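PDB 7A56: envelopment polyprotein from Bovine Schmallenberg virus BH80/Germany/2011, which supplies the envelope glycoprotein Gc, a class II fusion protein, captured here in postfusion form, that probably merges viral and host membranes during entry. Local coordinates for residues A81-A87 with I103-V109; H131-G137 with D172-G177; K262-V267 with D301-C307. One frame throughout, in Å; residues are numbered along the deposited sequence.

From the N terminus, interaction 1 closes first: A81-A87 folds back on I103-V109 across 15 residues, forming the hairpin of strands 86-92 and 98-134. The long strand 98-134 then continues to interaction 2, on the opposite side of the chain's centre and about 73 Å from interaction 1 between centres; there H131-G137 pairs with D172-G177, closing a 34-residue loop. Interaction 3 follows, with K262-V267 and D301-C307 clamping an excursion of 33 residues, about half of it strand. The three loops come in series, neither nested nor crossed. Interactions 1 and 2 belong to one branched antiparallel sheet, whereas interaction 3 is a disulfide-linked loop junction. Interactions 1 and 3 touch the second subunit of the trimer; interaction 2 touches no other chain.

Interaction 1 (A81-A87 with I103-V109); sequences AINGLSA and IIYVRRV
N83 lays its side chain over V109 (CB to CB, 3.9 Å). This contact starts an antiparallel beta hairpin, strand 86-92 against strand 98-134, at the end remote from the hairpin loop. Before the strand, I82-L85 forms a type II turn, L85 N reaching I82 O at 3.1 Å. G84 takes its third position at phi/psi 90/-14, where a CB would jam against the preceding carbonyl. The main chains then zip together: G84 N to V106 O 2.9 Å, V106 N to L85 O 2.8 Å. S86 and Y105 form a non-hydrogen-bonded pair (CA-CA 4.2 Å); at this close spacing small S86 suits, its CB 3.9 Å from Y105 CB. A87 and I104 form a hydrogen-bonded pair, A87 N to I104 O 3.0 Å and I104 N to A87 O 2.9 Å. R107 and R108 make a classic bulge opposite E201, and R108 salt-bridges D199 and E201. I82 and L85 pack on V217 and L218 of the second subunit. With N83 chi1 at t, its OD1 accepts V109 N at 2.9 Å.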
loop_
_atom_site.group_PDB
_atom_site.type_symbol
_atom_site.label_atom_id
_atom_site.label_comp_id
_atom_site.label_asym_id
_atom_site.label_seq_id
_atom_site.Cartn_x
_atom_site.Cartn_y
_atom_site.Cartn_z
ATOM N N ALA A 81 -12.876 14.452 5.200
ATOM C CA ALA A 81 -12.590 14.877 3.827
ATOM C C ALA A 81 -13.122 13.771 2.924
ATOM O O ALA A 81 -12.377 12.894 2.485
ATOM C CB ALA A 81 -11.099 15.123 3.615
ATOM N N ILE A 82 -14.446 13.799 2.684
ATOM C CA ILE A 82 -15.145 12.775 1.907
ATOM C C ILE A 82 -15.893 13.462 0.776
ATOM O O ILE A 82 -16.605 14.431 1.001
ATOM C CB ILE A 82 -16.110 11.936 2.779
ATOM C CG1 ILE A 82 -15.287 11.014 3.668
ATOM C CG2 ILE A 82 -17.110 11.116 1.888
ATOM C CD1 ILE A 82 -16.111 10.222 4.735
ATOM N N ASN A 83 -15.725 12.961 -0.446
ATOM C CA ASN A 83 -16.356 13.599 -1.612
ATOM C C ASN A 83 -17.886 13.715 -1.493
ATOM O O ASN A 83 -18.592 12.713 -1.364
ATOM C CB ASN A 83 -15.970 12.783 -2.857
ATOM C CG ASN A 83 -16.438 13.448 -4.129
ATOM O OD1 ASN A 83 -15.859 14.416 -4.598
ATOM N ND2 ASN A 83 -17.503 12.935 -4.675
ATOM N N GLY A 84 -18.411 14.944 -1.630
ATOM C CA GLY A 84 -19.830 15.219 -1.575
ATOM C C GLY A 84 -20.380 15.524 -0.180
ATOM O O GLY A 84 -21.519 15.960 -0.070
ATOM N N LEU A 85 -19.644 15.245 0.873
ATOM C CA LEU A 85 -20.219 15.370 2.228
ATOM C C LEU A 85 -20.320 16.822 2.666
ATOM O O LEU A 85 -19.447 17.638 2.363
ATOM C CB LEU A 85 -19.340 14.600 3.226
ATOM C CG LEU A 85 -19.903 14.338 4.648
ATOM C CD1 LEU A 85 -21.090 13.456 4.596
ATOM C CD2 LEU A 85 -18.764 13.639 5.444
ATOM N N SER A 86 -21.345 17.135 3.473
ATOM C CA SER A 86 -21.430 18.499 4.009
ATOM C C SER A 86 -22.039 18.484 5.410
ATOM O O SER A 86 -22.716 17.523 5.819
ATOM C CB SER A 86 -22.231 19.454 3.097
ATOM O OG SER A 86 -23.602 19.129 2.907
ATOM N N ALA A 87 -21.787 19.585 6.151
ATOM C CA ALA A 87 -22.228 19.770 7.542
ATOM C C ALA A 87 -22.921 21.116 7.650
ATOM O O ALA A 87 -22.526 22.060 6.953
ATOM C CB ALA A 87 -21.026 19.777 8.539
ATOM N N ILE A 103 -23.072 26.222 5.439
ATOM C CA ILE A 103 -22.798 24.805 5.196
ATOM C C ILE A 103 -21.326 24.676 4.830
ATOM O O ILE A 103 -20.817 25.459 4.016
ATOM C CB ILE A 103 -23.733 24.276 4.097
ATOM C CG1 ILE A 103 -25.178 24.195 4.648
ATOM C CG2 ILE A 103 -23.294 22.893 3.516
ATOM C CD1 ILE A 103 -26.227 24.096 3.505
ATOM N N ILE A 104 -20.619 23.757 5.487
ATOM C CA ILE A 104 -19.256 23.410 5.095
ATOM C C ILE A 104 -19.326 22.188 4.170
ATOM O O ILE A 104 -19.778 21.108 4.584
ATOM C CB ILE A 104 -18.376 23.112 6.320
ATOM C CG1 ILE A 104 -18.450 24.236 7.384
ATOM C CG2 ILE A 104 -16.929 22.697 5.895
ATOM C CD1 ILE A 104 -17.913 25.591 6.843
ATOM N N TYR A 105 -18.910 22.352 2.908
ATOM C CA TYR A 105 -19.263 21.358 1.877
ATOM C C TYR A 105 -17.970 20.862 1.236
ATOM O O TYR A 105 -17.210 21.671 0.689
ATOM C CB TYR A 105 -20.242 22.005 0.877
ATOM C CG TYR A 105 -20.362 21.331 -0.491
ATOM C CD1 TYR A 105 -20.384 19.959 -0.613
ATOM C CD2 TYR A 105 -20.487 22.090 -1.634
ATOM C CE1 TYR A 105 -20.482 19.335 -1.901
ATOM C CE2 TYR A 105 -20.596 21.510 -2.904
ATOM C CZ TYR A 105 -20.598 20.145 -3.021
ATOM O OH TYR A 105 -20.715 19.638 -4.261
ATOM N N VAL A 106 -17.720 19.548 1.294
ATOM C CA VAL A 106 -16.495 18.962 0.682
ATOM C C VAL A 106 -16.846 18.666 -0.780
ATOM O O VAL A 106 -17.430 17.640 -1.130
ATOM C CB VAL A 106 -15.997 17.748 1.450
ATOM C CG1 VAL A 106 -14.618 17.219 0.873
ATOM C CG2 VAL A 106 -15.847 18.083 2.932
ATOM N N ARG A 107 -16.540 19.617 -1.655
ATOM C CA ARG A 107 -17.076 19.539 -2.998
ATOM C C ARG A 107 -16.362 18.480 -3.840
ATOM O O ARG A 107 -16.994 17.848 -4.671
ATOM C CB ARG A 107 -16.992 20.890 -3.690
ATOM C CG ARG A 107 -17.569 20.827 -5.127
ATOM C CD ARG A 107 -17.964 22.155 -5.665
ATOM N NE ARG A 107 -18.192 22.063 -7.101
ATOM C CZ ARG A 107 -19.313 21.667 -7.697
ATOM N NH1 ARG A 107 -20.399 21.298 -6.984
ATOM N NH2 ARG A 107 -19.333 21.649 -9.041
ATOM N N ARG A 108 -15.072 18.281 -3.636
ATOM C CA ARG A 108 -14.398 17.231 -4.417
ATOM C C ARG A 108 -13.319 16.576 -3.576
ATOM O O ARG A 108 -12.580 17.247 -2.845
ATOM C CB ARG A 108 -13.836 17.820 -5.712
ATOM C CG ARG A 108 -13.009 16.783 -6.551
ATOM C CD ARG A 108 -12.555 17.466 -7.879
ATOM N NE ARG A 108 -11.528 18.479 -7.600
ATOM C CZ ARG A 108 -11.690 19.793 -7.750
ATOM N NH1 ARG A 108 -12.838 20.277 -8.205
ATOM N NH2 ARG A 108 -10.683 20.619 -7.459
ATOM N N VAL A 109 -13.269 15.242 -3.621
ATOM C CA VAL A 109 -12.136 14.489 -3.098
ATOM C C VAL A 109 -11.834 13.414 -4.134
ATOM O O VAL A 109 -12.694 12.568 -4.412
ATOM C CB VAL A 109 -12.409 13.799 -1.760
ATOM C CG1 VAL A 109 -11.194 12.958 -1.420
ATOM C CG2 VAL A 109 -12.699 14.831 -0.589
#

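Interaction 2 (H131-G137 with D172-G177); sequences HEEVCTG and DGCLYG
H131 begins the pairing opposite G177, a non-hydrogen-bonded antiparallel pair with CA atoms 3.9 Å apart; a CB on G177 would strike H131 CA, so glycine suits the place. E132 and Y176 exchange two backbone hydrogen bonds, E132 N to Y176 O at 2.9 Å and Y176 N to E132 O at 3.0 Å. The tyrosine's p rotamer (chi2 -90°) brings its ring over the neighbouring strand, where E132 CB makes an off-centre CH-pi contact, 4.3 Å from the centroid. E133 shares its face with H131 and L175: its CB meets L175 CD1 at 3.6 Å, and its carboxylate salt-bridges K292. The strands' N-to-C directions make 166°, with the segment axes 4.6 Å apart at closest; they are neighbours in the large branched antiparallel sheet, far from the chain centre, consistent with the disulfide-rich distal end of a class II fusion protein. V134, on the face of C174 and Y176, hydrogen-bonds C174 (V134 N to C174 O 2.9 Å; C174 N to V134 O 3.1 Å). C135 leaves the strand; its CA-to-CB bond points away, and its SG forms a disulfide with C167, while C174 forms one with C139. T136 OG1 donates to D172 OD2 at 2.6 Å, and G137 N hydrogen-bonds D172 OD1 weakly at 2.9 Å.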
loop_
_atom_site.group_PDB
_atom_site.type_symbol
_atom_site.label_atom_id
_atom_site.label_comp_id
_atom_site.label_asym_id
_atom_site.label_seq_id
_atom_site.Cartn_x
_atom_site.Cartn_y
_atom_site.Cartn_z
ATOM N N HIS A 131 14.832 -18.830 -41.761
ATOM C CA HIS A 131 15.681 -19.997 -41.493
ATOM C C HIS A 131 16.626 -20.225 -42.655
ATOM O O HIS A 131 16.395 -19.765 -43.786
ATOM C CB HIS A 131 14.870 -21.281 -41.228
ATOM C CG HIS A 131 14.267 -21.863 -42.463
ATOM N ND1 HIS A 131 13.080 -21.406 -42.994
ATOM C CD2 HIS A 131 14.690 -22.859 -43.289
ATOM C CE1 HIS A 131 12.788 -22.096 -44.083
ATOM N NE2 HIS A 131 13.749 -22.987 -44.284
ATOM N N GLU A 132 17.717 -20.934 -42.359
ATOM C CA GLU A 132 18.669 -21.377 -43.370
ATOM C C GLU A 132 19.151 -22.782 -43.020
ATOM O O GLU A 132 19.035 -23.242 -41.883
ATOM C CB GLU A 132 19.897 -20.469 -43.458
ATOM C CG GLU A 132 19.620 -19.004 -43.354
ATOM C CD GLU A 132 19.670 -18.283 -44.675
ATOM O OE1 GLU A 132 19.698 -17.024 -44.641
ATOM O OE2 GLU A 132 19.663 -18.960 -45.737
ATOM N N GLU A 133 19.748 -23.447 -43.987
ATOM C CA GLU A 133 20.465 -24.673 -43.655
ATOM C C GLU A 133 21.796 -24.676 -44.374
ATOM O O GLU A 133 21.940 -24.042 -45.415
ATOM C CB GLU A 133 19.674 -25.960 -43.988
ATOM C CG GLU A 133 19.428 -26.269 -45.402
ATOM C CD GLU A 133 18.675 -27.602 -45.553
ATOM O OE1 GLU A 133 17.444 -27.590 -45.362
ATOM O OE2 GLU A 133 19.300 -28.654 -45.829
ATOM N N VAL A 134 22.765 -25.399 -43.801
ATOM C CA VAL A 134 24.066 -25.623 -44.410
ATOM C C VAL A 134 24.384 -27.124 -44.404
ATOM O O VAL A 134 24.071 -27.856 -43.451
ATOM C CB VAL A 134 25.186 -24.801 -43.723
ATOM C CG1 VAL A 134 24.800 -23.323 -43.641
ATOM C CG2 VAL A 134 25.485 -25.328 -42.352
ATOM N N CYS A 135 24.995 -27.563 -45.503
ATOM C CA CYS A 135 25.244 -28.977 -45.774
ATOM C C CYS A 135 26.302 -29.551 -44.839
ATOM O O CYS A 135 26.110 -30.635 -44.258
ATOM C CB CYS A 135 25.675 -29.117 -47.230
ATOM S SG CYS A 135 26.406 -30.743 -47.666
ATOM N N THR A 136 27.377 -28.790 -44.609
ATOM C CA THR A 136 28.506 -29.219 -43.805
ATOM C C THR A 136 28.902 -28.155 -42.782
ATOM O O THR A 136 28.520 -26.983 -42.874
ATOM C CB THR A 136 29.721 -29.549 -44.691
ATOM O OG1 THR A 136 30.651 -30.255 -43.889
ATOM C CG2 THR A 136 30.369 -28.263 -45.144
ATOM N N GLY A 137 29.654 -28.579 -41.772
ATOM C CA GLY A 137 30.062 -27.673 -40.717
ATOM C C GLY A 137 29.076 -27.663 -39.576
ATOM O O GLY A 137 27.990 -28.246 -39.633
ATOM N N ASP A 172 26.214 -34.115 -39.836
ATOM C CA ASP A 172 26.989 -32.903 -40.081
ATOM C C ASP A 172 26.027 -31.818 -40.568
ATOM O O ASP A 172 24.855 -32.081 -40.865
ATOM C CB ASP A 172 28.133 -33.209 -41.079
ATOM C CG ASP A 172 29.168 -32.062 -41.228
ATOM O OD1 ASP A 172 29.352 -31.125 -40.379
ATOM O OD2 ASP A 172 29.846 -32.078 -42.247
ATOM N N GLY A 173 26.515 -30.589 -40.659
ATOM C CA GLY A 173 25.640 -29.513 -41.096
ATOM C C GLY A 173 24.764 -28.971 -39.999
ATOM O O GLY A 173 24.819 -29.372 -38.829
ATOM N N CYS A 174 23.895 -28.042 -40.397
ATOM C CA CYS A 174 23.068 -27.369 -39.415
ATOM C C CYS A 174 21.799 -26.851 -40.081
ATOM O O CYS A 174 21.800 -26.515 -41.274
ATOM C CB CYS A 174 23.843 -26.227 -38.767
ATOM S SG CYS A 174 22.883 -25.191 -37.506
ATOM N N LEU A 175 20.737 -26.745 -39.282
ATOM C CA LEU A 175 19.516 -26.068 -39.703
ATOM C C LEU A 175 19.197 -25.081 -38.602
ATOM O O LEU A 175 19.105 -25.478 -37.429
ATOM C CB LEU A 175 18.353 -27.047 -39.918
ATOM C CG LEU A 175 16.962 -26.541 -40.280
ATOM C CD1 LEU A 175 16.947 -25.844 -41.617
ATOM C CD2 LEU A 175 15.972 -27.679 -40.290
ATOM N N TYR A 176 19.087 -23.802 -38.958
ATOM C CA TYR A 176 18.895 -22.794 -37.900
ATOM C C TYR A 176 17.943 -21.697 -38.364
ATOM O O TYR A 176 17.621 -21.579 -39.548
ATOM C CB TYR A 176 20.257 -22.180 -37.473
ATOM C CG TYR A 176 21.020 -21.496 -38.574
ATOM C CD1 TYR A 176 21.936 -22.202 -39.371
ATOM C CD2 TYR A 176 20.860 -20.133 -38.812
ATOM C CE1 TYR A 176 22.642 -21.559 -40.385
ATOM C CE2 TYR A 176 21.560 -19.490 -39.828
ATOM C CZ TYR A 176 22.443 -20.197 -40.596
ATOM O OH TYR A 176 23.119 -19.519 -41.578
ATOM N N GLY A 177 17.487 -20.891 -37.414
ATOM C CA GLY A 177 16.761 -19.704 -37.793
ATOM C C GLY A 177 16.421 -18.855 -36.581
ATOM O O GLY A 177 17.034 -18.981 -35.510
#

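Interaction 3 (K262-V267 with D301-C307); sequences KKCGSV and DNSYQSC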
loop_
_atom_site.group_PDB
_atom_site.type_symbol
_atom_site.label_atom_id
_atom_site.label_comp_id
_atom_site.label_asym_id
_atom_site.label_seq_id
_atom_site.Cartn_x
_atom_site.Cartn_y
_atom_site.Cartn_z
ATOM N N LYS A 262 5.674 -15.491 -16.844
ATOM C CA LYS A 262 4.477 -16.128 -17.436
ATOM C C LYS A 262 3.193 -15.652 -16.739
ATOM O O LYS A 262 2.517 -16.377 -16.013
ATOM C CB LYS A 262 4.591 -17.651 -17.418
ATOM C CG LYS A 262 5.808 -18.133 -18.194
ATOM C CD LYS A 262 5.816 -19.664 -18.147
ATOM C CE LYS A 262 6.623 -20.201 -19.261
ATOM N NZ LYS A 262 6.148 -21.646 -19.443
ATOM N N LYS A 263 2.818 -14.420 -17.065
ATOM C CA LYS A 263 1.641 -13.745 -16.528
ATOM C C LYS A 263 1.260 -12.685 -17.572
ATOM O O LYS A 263 1.841 -12.646 -18.661
ATOM C CB LYS A 263 1.946 -13.216 -15.115
ATOM C CG LYS A 263 2.848 -11.984 -15.104
ATOM C CD LYS A 263 3.352 -11.642 -13.720
ATOM C CE LYS A 263 4.208 -10.322 -13.757
ATOM N NZ LYS A 263 4.785 -10.175 -12.364
ATOM N N CYS A 264 0.255 -11.850 -17.277
ATOM C CA CYS A 264 -0.272 -10.994 -18.328
ATOM C C CYS A 264 0.840 -10.117 -18.901
ATOM O O CYS A 264 1.640 -9.555 -18.151
ATOM C CB CYS A 264 -1.427 -10.089 -17.778
ATOM S SG CYS A 264 -1.995 -8.892 -19.053
ATOM N N GLY A 265 0.890 -9.990 -20.240
ATOM C CA GLY A 265 1.870 -9.090 -20.843
ATOM C C GLY A 265 3.285 -9.658 -21.023
ATOM O O GLY A 265 4.263 -8.887 -21.020
ATOM N N SER A 266 3.436 -10.986 -21.134
ATOM C CA SER A 266 4.748 -11.584 -21.418
ATOM C C SER A 266 5.197 -11.373 -22.857
ATOM O O SER A 266 6.379 -11.626 -23.186
ATOM C CB SER A 266 4.743 -13.093 -21.083
ATOM O OG SER A 266 3.855 -13.803 -21.943
ATOM N N VAL A 267 4.309 -10.941 -23.746
ATOM C CA VAL A 267 4.703 -10.541 -25.094
ATOM C C VAL A 267 4.273 -9.100 -25.283
ATOM O O VAL A 267 3.090 -8.775 -25.058
ATOM C CB VAL A 267 4.074 -11.424 -26.182
ATOM C CG1 VAL A 267 4.540 -10.946 -27.569
ATOM C CG2 VAL A 267 4.561 -12.899 -25.994
ATOM N N ASP A 301 6.926 -17.931 -25.561
ATOM C CA ASP A 301 5.820 -18.189 -24.642
ATOM C C ASP A 301 4.913 -16.961 -24.575
ATOM O O ASP A 301 5.396 -15.833 -24.607
ATOM C CB ASP A 301 6.322 -18.468 -23.221
ATOM C CG ASP A 301 7.176 -19.749 -23.126
ATOM O OD1 ASP A 301 6.654 -20.816 -23.500
ATOM O OD2 ASP A 301 8.324 -19.674 -22.622
ATOM N N ASN A 302 3.594 -17.167 -24.495
ATOM C CA ASN A 302 2.667 -16.022 -24.382
ATOM C C ASN A 302 1.609 -16.387 -23.361
ATOM O O ASN A 302 0.876 -17.353 -23.550
ATOM C CB ASN A 302 1.993 -15.650 -25.712
ATOM C CG ASN A 302 1.193 -14.306 -25.638
ATOM O OD1 ASN A 302 0.961 -13.742 -24.533
ATOM N ND2 ASN A 302 0.821 -13.778 -26.797
ATOM N N SER A 303 1.513 -15.615 -22.302
ATOM C CA SER A 303 0.572 -15.913 -21.227
ATOM C C SER A 303 -0.618 -14.947 -21.223
ATOM O O SER A 303 -1.115 -14.566 -20.167
ATOM C CB SER A 303 1.312 -15.915 -19.882
ATOM O OG SER A 303 0.453 -16.417 -18.859
ATOM N N TYR A 304 -1.120 -14.601 -22.414
ATOM C CA TYR A 304 -2.230 -13.653 -22.602
ATOM C C TYR A 304 -3.497 -14.078 -21.870
ATOM O O TYR A 304 -4.301 -13.225 -21.443
ATOM C CB TYR A 304 -2.538 -13.521 -24.106
ATOM C CG TYR A 304 -3.783 -12.751 -24.375
ATOM C CD1 TYR A 304 -3.827 -11.392 -24.081
ATOM C CD2 TYR A 304 -4.952 -13.386 -24.850
ATOM C CE1 TYR A 304 -4.995 -10.641 -24.297
ATOM C CE2 TYR A 304 -6.124 -12.656 -25.080
ATOM C CZ TYR A 304 -6.139 -11.263 -24.769
ATOM O OH TYR A 304 -7.277 -10.464 -24.926
ATOM N N GLN A 305 -3.698 -15.387 -21.717
ATOM C CA GLN A 305 -4.875 -15.840 -21.008
ATOM C C GLN A 305 -4.930 -15.271 -19.590
ATOM O O GLN A 305 -6.027 -15.151 -19.035
ATOM C CB GLN A 305 -4.903 -17.354 -20.962
ATOM C CG GLN A 305 -3.748 -17.930 -20.180
ATOM C CD GLN A 305 -2.555 -18.371 -21.042
ATOM O OE1 GLN A 305 -2.351 -17.919 -22.188
ATOM N NE2 GLN A 305 -1.765 -19.269 -20.485
ATOM N N SER A 306 -3.777 -14.901 -19.012
ATOM C CA SER A 306 -3.745 -14.199 -17.724
ATOM C C SER A 306 -4.381 -12.820 -17.813
ATOM O O SER A 306 -5.062 -12.362 -16.873
ATOM C CB SER A 306 -2.299 -14.061 -17.257
ATOM O OG SER A 306 -1.734 -15.351 -17.094
ATOM N N CYS A 307 -4.124 -12.105 -18.904
ATOM C CA CYS A 307 -4.803 -10.825 -19.095
ATOM C C CYS A 307 -6.303 -11.004 -19.032
ATOM O O CYS A 307 -7.016 -10.187 -18.443
ATOM C CB CYS A 307 -4.413 -10.218 -20.444
ATOM S SG CYS A 307 -2.614 -10.082 -20.634
HETATM O O HOH W 1 0.507 -18.698 -17.673
HETATM O O HOH W 2 7.531 -23.352 -21.979
HETATM O O HOH W 3 0.726 -11.535 -22.955
HETATM O O HOH W 4 7.333 -14.145 -23.684
#
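The C264-C307 disulfide rivets a type II turn, K263-S266, to C307 in the short, weakly bonded helical turn about 305-307, and C264 has the largest area buried by the contact, 62 Å². Its SG lies 2.1 Å from C307 SG with chi3 at 97°, close to the relaxed right angle of a disulfide. Beside that bond, C264 N sits 3.4 Å from S306 CB, a fit that a small serine allows. The next residue, G265, has phi/psi 83/26, values that a side chain would tolerate poorly at the third position of the turn.

S303 fills the centre. Its backbone N donates to S266 OG at 3.0 Å, its CB rests 3.5 Å from K263 N, and its OG shares a hydrogen bond with S306 OG at 3.0 Å. Compact hydroxyl side chains thus satisfy polar groups within a buried junction.

D301 closes the other end. Its O lies 3.4 Å from V267 CG2, while its carboxylate faces K262: K262 NZ to D301 OD1 is 4.2 Å, beyond a salt bridge. K262 NZ instead hydrogen-bonds S277 of the second subunit, and K263 packs against K263 of the third, which probably puts this loop near the threefold axis. A water lies between the two charges, 3.1 Å from D301 OD1, to which it can donate, and 3.4 Å from K262 NZ, a weak bond.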